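Local coordinates for putative uncharacterized protein (Mycobacterium tuberculosis, PDB 2ZQ5) that probably transfers sulfo groups to an acceptor substrate, as expected of a sulfotransferase-fold enzyme of the P-loop clan, at residues A[9-13]-A[14-18]; A[118-122]-A[123-127]. All blocks are in the same frame, centred on the assembly; numbering follows the deposited sequence.

Contact 1: A[9-13]-A[14-18]; sequences DVATV and DELHA
Thr12 O accepts from Leu16 N at 3.0 Å, and Val13 O from His17 N one residue on, so the loop before helix 13-24 gives way to its first turn at Thr12. Thr12 holds the N-cap position. Its hydroxyl oxygen sits between its own backbone N and carbonyl carbon (chi1 66°), which turns it to the first-turn amide of Glu15; that capping bond, OG1 to Glu15 N, measures 3.0 Å, although the placing of OG1 is less sure. Glu15 returns the bond: its chain runs extended beyond CG, back past the threonine, and OE1 takes the N-H of Thr12 at 3.0 Å. The amide meets OE1 on the anti side of the carboxylate, 35° out of its plane. A glutamate suits this place, being long enough to reach the amide and carrying a negative charge that should be favourable near the helix N-terminus. On another side, Ala11 CB lies 3.9 Å from Leu16 CD2, a small apolar contact, and the same leucine touches Leu65 and Leu69 of helix 55-81. His17 grips Val13 O a second time, ND1 donating at 2.8 Å almost in the plane of its ring; the two donors approach from opposite faces of the carbonyl plane. NE2 bonds to Tyr36 OH, fixing the imidazole at both nitrogens. The reciprocal Thr12-Glu15 pair is a capping box, the classic N-terminal stop signal of an alpha-helix.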
ATOM      1  N   ASP A   9      -3.112   7.092  25.125  1.00 22.10           N
ATOM      2  CA  ASP A   9      -1.774   6.697  24.700  1.00 21.85           C
ATOM      3  C   ASP A   9      -1.903   5.471  23.806  1.00 20.10           C
ATOM      4  O   ASP A   9      -2.817   4.664  23.981  1.00 20.02           O
ATOM      5  CB  ASP A   9      -0.906   6.351  25.911  1.00 24.95           C
ATOM      6  CG  ASP A   9      -0.188   7.558  26.480  1.00 27.39           C
ATOM      7  OD1 ASP A   9      -0.839   8.598  26.706  1.00 29.54           O
ATOM      8  OD2 ASP A   9       1.035   7.458  26.709  1.00 31.29           O
ATOM      9  N   VAL A  10      -0.998   5.334  22.842  1.00 17.20           N
ATOM     10  CA  VAL A  10      -1.030   4.187  21.946  1.00 16.76           C
ATOM     11  C   VAL A  10      -0.358   3.003  22.638  1.00 15.36           C
ATOM     12  O   VAL A  10      -1.030   2.048  23.025  1.00 16.57           O
ATOM     13  CB  VAL A  10      -0.308   4.492  20.613  1.00 14.40           C
ATOM     14  CG1 VAL A  10      -0.376   3.283  19.693  1.00 14.52           C
ATOM     15  CG2 VAL A  10      -0.956   5.698  19.940  1.00 14.88           C
ATOM     16  N   ALA A  11       0.961   3.085  22.802  1.00 14.23           N
ATOM     17  CA  ALA A  11       1.745   2.037  23.454  1.00 14.54           C
ATOM     18  C   ALA A  11       3.231   2.331  23.295  1.00 14.97           C
ATOM     19  O   ALA A  11       3.615   3.224  22.544  1.00 14.67           O
ATOM     20  CB  ALA A  11       1.421   0.675  22.842  1.00 16.42           C
ATOM     21  N   THR A  12       4.065   1.586  24.014  1.00 13.37           N
ATOM     22  CA  THR A  12       5.511   1.758  23.916  1.00 13.37           C
ATOM     23  C   THR A  12       6.029   0.718  22.928  1.00 12.58           C
ATOM     24  O   THR A  12       5.309  -0.215  22.572  1.00 13.56           O
ATOM     25  CB  THR A  12       6.210   1.524  25.268  1.00 14.12           C
ATOM     26  OG1 THR A  12       6.069   0.149  25.647  1.00 16.16           O
ATOM     27  CG2 THR A  12       5.596   2.404  26.344  1.00 14.86           C
ATOM     28  N   VAL A  13       7.269   0.881  22.482  1.00 13.60           N
ATOM     29  CA  VAL A  13       7.859  -0.064  21.544  1.00 12.63           C
ATOM     30  C   VAL A  13       7.925  -1.461  22.161  1.00 13.34           C
ATOM     31  O   VAL A  13       7.593  -2.449  21.503  1.00 12.02           O
ATOM     32  CB  VAL A  13       9.276   0.378  21.124  1.00 13.10           C
ATOM     33  CG1 VAL A  13       9.901  -0.665  20.207  1.00 14.28           C
ATOM     34  CG2 VAL A  13       9.205   1.725  20.414  1.00 14.91           C
ATOM     35  N   ASP A  14       8.342  -1.542  23.423  1.00 14.28           N
ATOM     36  CA  ASP A  14       8.426  -2.834  24.101  1.00 14.59           C
ATOM     37  C   ASP A  14       7.048  -3.473  24.225  1.00 13.42           C
ATOM     38  O   ASP A  14       6.888  -4.673  23.992  1.00 13.83           O
ATOM     39  CB  ASP A  14       9.034  -2.689  25.500  1.00 16.84           C
ATOM     40  CG  ASP A  14      10.511  -2.350  25.466  1.00 20.36           C
ATOM     41  OD1 ASP A  14      11.206  -2.798  24.532  1.00 21.10           O
ATOM     42  OD2 ASP A  14      10.983  -1.648  26.387  1.00 24.84           O
ATOM     43  N   GLU A  15       6.052  -2.673  24.594  1.00 12.79           N
ATOM     44  CA  GLU A  15       4.693  -3.182  24.744  1.00 11.50           C
ATOM     45  C   GLU A  15       4.157  -3.755  23.438  1.00 10.92           C
ATOM     46  O   GLU A  15       3.503  -4.794  23.437  1.00 11.48           O
ATOM     47  CB  GLU A  15       3.756  -2.079  25.248  1.00 14.29           C
ATOM     48  CG  GLU A  15       4.071  -1.602  26.657  1.00 16.06           C
ATOM     49  CD  GLU A  15       3.107  -0.538  27.138  1.00 19.35           C
ATOM     50  OE1 GLU A  15       2.600   0.231  26.294  1.00 18.31           O
ATOM     51  OE2 GLU A  15       2.863  -0.457  28.361  1.00 20.54           O
ATOM     52  N   LEU A  16       4.431  -3.081  22.326  1.00 11.63           N
ATOM     53  CA  LEU A  16       3.962  -3.558  21.031  1.00 11.21           C
ATOM     54  C   LEU A  16       4.602  -4.894  20.660  1.00 10.41           C
ATOM     55  O   LEU A  16       3.925  -5.784  20.152  1.00  9.65           O
ATOM     56  CB  LEU A  16       4.240  -2.514  19.948  1.00 11.25           C
ATOM     57  CG  LEU A  16       3.336  -1.278  20.015  1.00 11.65           C
ATOM     58  CD1 LEU A  16       3.812  -0.237  19.011  1.00 11.27           C
ATOM     59  CD2 LEU A  16       1.896  -1.676  19.731  1.00 12.68           C
ATOM     60  N   HIS A  17       5.901  -5.037  20.913  1.00 10.22           N
ATOM     61  CA  HIS A  17       6.581  -6.293  20.613  1.00 10.00           C
ATOM     62  C   HIS A  17       5.994  -7.394  21.494  1.00 11.30           C
ATOM     63  O   HIS A  17       5.719  -8.498  21.026  1.00 10.56           O
ATOM     64  CB  HIS A  17       8.091  -6.179  20.863  1.00 11.33           C
ATOM     65  CG  HIS A  17       8.841  -5.490  19.763  1.00 10.22           C
ATOM     66  ND1 HIS A  17       8.827  -4.122  19.590  1.00 11.04           N
ATOM     67  CD2 HIS A  17       9.619  -5.986  18.771  1.00 10.65           C
ATOM     68  CE1 HIS A  17       9.566  -3.805  18.540  1.00 11.35           C
ATOM     69  NE2 HIS A  17      10.058  -4.919  18.025  1.00 10.72           N
ATOM     70  N   ALA A  18       5.800  -7.086  22.771  1.00 11.40           N
ATOM     71  CA  ALA A  18       5.239  -8.055  23.704  1.00 10.86           C
ATOM     72  C   ALA A  18       3.834  -8.487  23.289  1.00 11.16           C
ATOM     73  O   ALA A  18       3.501  -9.672  23.352  1.00 11.59           O
ATOM     74  CB  ALA A  18       5.219  -7.476  25.113  1.00 11.05           C
TER

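Contact 2: A[118-122]-A[123-127]; sequences QGLHM and WLAEY
His121 O receives two backbone amides, Leu124 N at 2.9 Å from well above the carbonyl plane and Ala125 N at 3.1 Å, and so starts a short helix from the N-cap. Met122 O follows with Glu126 N at 3.0 Å. Beside this backbone, the ring edge of His121 meets a leucine methyl, CD2 to Leu124 CD1 at 3.9 Å, the two side chains running the same way. The other methyl of Leu124, CD2, lies over the centre of one face of the Trp123 indole, 3.6 Å above its plane: a branched aliphatic fits against a broad flat ring. Leu120, the centre of an inverse gamma turn, rests CG on Ala125 CB at 3.8 Å, where a small methyl lets the leucine come close. Met122 is bent at chi2 and chi3, which brings its flexible thioether over to Glu126, one turn further on, where Met122 SD lies 3.2 Å from Glu126 CG. The carboxylate of Glu126 is positioned from further out by Gln176, which donates to OE2. Trp137 packs edge-to-face with both His121 and Trp123. Outward again, Leu120 and Leu124 touch Ile219 of helix 206-219, Trp123 touches Leu146 of helix 141-156, and Gln118 pairs with strand 227-231 at the sheet's edge.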
ATOM      1  N   GLN A 118       0.790 -12.581 -11.280  1.00  9.27           N
ATOM      2  CA  GLN A 118       0.386 -12.885  -9.917  1.00  8.65           C
ATOM      3  C   GLN A 118       0.356 -11.589  -9.120  1.00  8.57           C
ATOM      4  O   GLN A 118       1.180 -10.697  -9.340  1.00  9.56           O
ATOM      5  CB  GLN A 118       1.353 -13.888  -9.270  1.00  7.65           C
ATOM      6  CG  GLN A 118       2.782 -13.387  -9.097  1.00  7.27           C
ATOM      7  CD  GLN A 118       3.677 -14.404  -8.411  1.00  7.22           C
ATOM      8  OE1 GLN A 118       3.378 -14.870  -7.312  1.00  8.31           O
ATOM      9  NE2 GLN A 118       4.787 -14.747  -9.055  1.00  8.90           N
ATOM     10  N   GLY A 119      -0.612 -11.484  -8.214  1.00  9.23           N
ATOM     11  CA  GLY A 119      -0.749 -10.301  -7.387  1.00  8.76           C
ATOM     12  C   GLY A 119      -0.719 -10.645  -5.911  1.00  8.75           C
ATOM     13  O   GLY A 119      -0.755 -11.819  -5.536  1.00  8.92           O
ATOM     14  N   LEU A 120      -0.664  -9.617  -5.071  1.00  7.34           N
ATOM     15  CA  LEU A 120      -0.607  -9.795  -3.625  1.00  6.92           C
ATOM     16  C   LEU A 120      -1.987 -10.012  -3.017  1.00  7.49           C
ATOM     17  O   LEU A 120      -2.636  -9.072  -2.563  1.00  8.50           O
ATOM     18  CB  LEU A 120       0.051  -8.572  -2.984  1.00  7.75           C
ATOM     19  CG  LEU A 120       0.285  -8.632  -1.473  1.00  8.22           C
ATOM     20  CD1 LEU A 120       1.269  -9.744  -1.136  1.00 10.27           C
ATOM     21  CD2 LEU A 120       0.823  -7.293  -1.009  1.00  8.67           C
ATOM     22  N   HIS A 121      -2.436 -11.259  -2.997  1.00  7.42           N
ATOM     23  CA  HIS A 121      -3.745 -11.563  -2.439  1.00  8.06           C
ATOM     24  C   HIS A 121      -3.814 -11.122  -0.988  1.00  7.10           C
ATOM     25  O   HIS A 121      -2.889 -11.341  -0.207  1.00  7.45           O
ATOM     26  CB  HIS A 121      -4.027 -13.059  -2.572  1.00  7.62           C
ATOM     27  CG  HIS A 121      -3.937 -13.548  -3.980  1.00  7.98           C
ATOM     28  ND1 HIS A 121      -4.918 -13.308  -4.919  1.00 11.63           N
ATOM     29  CD2 HIS A 121      -2.936 -14.178  -4.637  1.00  7.39           C
ATOM     30  CE1 HIS A 121      -4.523 -13.767  -6.092  1.00  7.51           C
ATOM     31  NE2 HIS A 121      -3.323 -14.298  -5.949  1.00 12.25           N
ATOM     32  N   MET A 122      -4.929 -10.492  -0.643  1.00  7.86           N
ATOM     33  CA  MET A 122      -5.160  -9.971   0.691  1.00  8.12           C
ATOM     34  C   MET A 122      -4.772 -10.923   1.824  1.00  9.27           C
ATOM     35  O   MET A 122      -4.004 -10.552   2.713  1.00  8.74           O
ATOM     36  CB  MET A 122      -6.636  -9.569   0.817  1.00 14.11           C
ATOM     37  CG  MET A 122      -6.981  -8.670   1.995  1.00 21.71           C
ATOM     38  SD  MET A 122      -6.716  -9.403   3.612  1.00 33.68           S
ATOM     39  CE  MET A 122      -7.811 -10.736   3.572  1.00 29.20           C
ATOM     40  N   TRP A 123      -5.280 -12.151   1.800  1.00  8.40           N
ATOM     41  CA  TRP A 123      -4.979 -13.067   2.889  1.00  8.82           C
ATOM     42  C   TRP A 123      -3.509 -13.427   3.026  1.00  8.36           C
ATOM     43  O   TRP A 123      -3.047 -13.756   4.118  1.00  9.58           O
ATOM     44  CB  TRP A 123      -5.840 -14.339   2.796  1.00  8.98           C
ATOM     45  CG  TRP A 123      -5.478 -15.348   1.734  1.00  9.11           C
ATOM     46  CD1 TRP A 123      -5.658 -15.232   0.383  1.00  8.77           C
ATOM     47  CD2 TRP A 123      -4.948 -16.660   1.956  1.00  9.39           C
ATOM     48  NE1 TRP A 123      -5.280 -16.396  -0.248  1.00  8.81           N
ATOM     49  CE2 TRP A 123      -4.840 -17.288   0.696  1.00  9.50           C
ATOM     50  CE3 TRP A 123      -4.559 -17.367   3.102  1.00 11.71           C
ATOM     51  CZ2 TRP A 123      -4.357 -18.596   0.549  1.00 10.24           C
ATOM     52  CZ3 TRP A 123      -4.079 -18.667   2.957  1.00 10.84           C
ATOM     53  CH2 TRP A 123      -3.984 -19.266   1.687  1.00 11.12           C
ATOM     54  N   LEU A 124      -2.770 -13.348   1.926  1.00  8.79           N
ATOM     55  CA  LEU A 124      -1.351 -13.665   1.960  1.00  8.67           C
ATOM     56  C   LEU A 124      -0.562 -12.467   2.480  1.00  9.76           C
ATOM     57  O   LEU A 124       0.509 -12.626   3.062  1.00  9.81           O
ATOM     58  CB  LEU A 124      -0.876 -14.074   0.567  1.00  9.19           C
ATOM     59  CG  LEU A 124      -1.588 -15.327   0.044  1.00  9.76           C
ATOM     60  CD1 LEU A 124      -1.224 -15.548  -1.416  1.00 11.79           C
ATOM     61  CD2 LEU A 124      -1.213 -16.540   0.892  1.00 10.02           C
ATOM     62  N   ALA A 125      -1.095 -11.266   2.272  1.00  8.89           N
ATOM     63  CA  ALA A 125      -0.441 -10.058   2.763  1.00 11.65           C
ATOM     64  C   ALA A 125      -0.669 -10.003   4.274  1.00 13.66           C
ATOM     65  O   ALA A 125       0.180  -9.526   5.027  1.00 15.21           O
ATOM     66  CB  ALA A 125      -1.036  -8.828   2.094  1.00 12.06           C
ATOM     67  N   GLU A 126      -1.824 -10.497   4.712  1.00 13.02           N
ATOM     68  CA  GLU A 126      -2.150 -10.518   6.134  1.00 14.05           C
ATOM     69  C   GLU A 126      -1.406 -11.662   6.815  1.00 14.78           C
ATOM     70  O   GLU A 126      -1.051 -11.570   7.990  1.00 16.10           O
ATOM     71  CB  GLU A 126      -3.656 -10.711   6.340  1.00 14.64           C
ATOM     72  CG  GLU A 126      -4.532  -9.534   5.929  1.00 19.34           C
ATOM     73  CD  GLU A 126      -4.558  -8.419   6.960  1.00 20.91           C
ATOM     74  OE1 GLU A 126      -4.132  -8.657   8.109  1.00 24.04           O
ATOM     75  OE2 GLU A 126      -5.023  -7.306   6.625  1.00 22.84           O
ATOM     76  N   TYR A 127      -1.168 -12.735   6.067  1.00 13.60           N
ATOM     77  CA  TYR A 127      -0.485 -13.907   6.602  1.00 12.93           C
ATOM     78  C   TYR A 127       0.523 -14.447   5.581  1.00 12.26           C
ATOM     79  O   TYR A 127       0.258 -15.428   4.884  1.00 10.24           O
ATOM     80  CB  TYR A 127      -1.527 -14.975   6.939  1.00 15.20           C
ATOM     81  CG  TYR A 127      -1.101 -15.956   8.002  1.00 16.71           C
ATOM     82  CD1 TYR A 127      -1.818 -16.072   9.191  1.00 17.03           C
ATOM     83  CD2 TYR A 127       0.001 -16.786   7.812  1.00 16.43           C
ATOM     84  CE1 TYR A 127      -1.452 -16.996  10.165  1.00 16.99           C
ATOM     85  CE2 TYR A 127       0.378 -17.713   8.781  1.00 17.52           C
ATOM     86  CZ  TYR A 127      -0.354 -17.813   9.952  1.00 18.14           C
ATOM     87  OH  TYR A 127       0.007 -18.738  10.906  1.00 19.49           O
TER

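In the fold
Both contacts mark the start of a helix, but in different parts of the fold. Contact 1 comes first along the chain, at the outset of helix 13-24, about 23 Å from the chain centre, where that helix packs on helices 36-50 and 55-81. Contact 2 follows in series, about 12 Å from the chain centre and buried, where edge strand 117-119 of the five-stranded parallel sheet gives way to helix 122-126. The centres of contact 1 and contact 2 are about 26 Å apart. The nearest atoms of contact 1 and contact 2 are about 14 Å apart, without touching. Contact 1 thus belongs to the helical packing at the periphery of the chain, and contact 2 to the strand-to-helix transition at the edge of the parallel sheet.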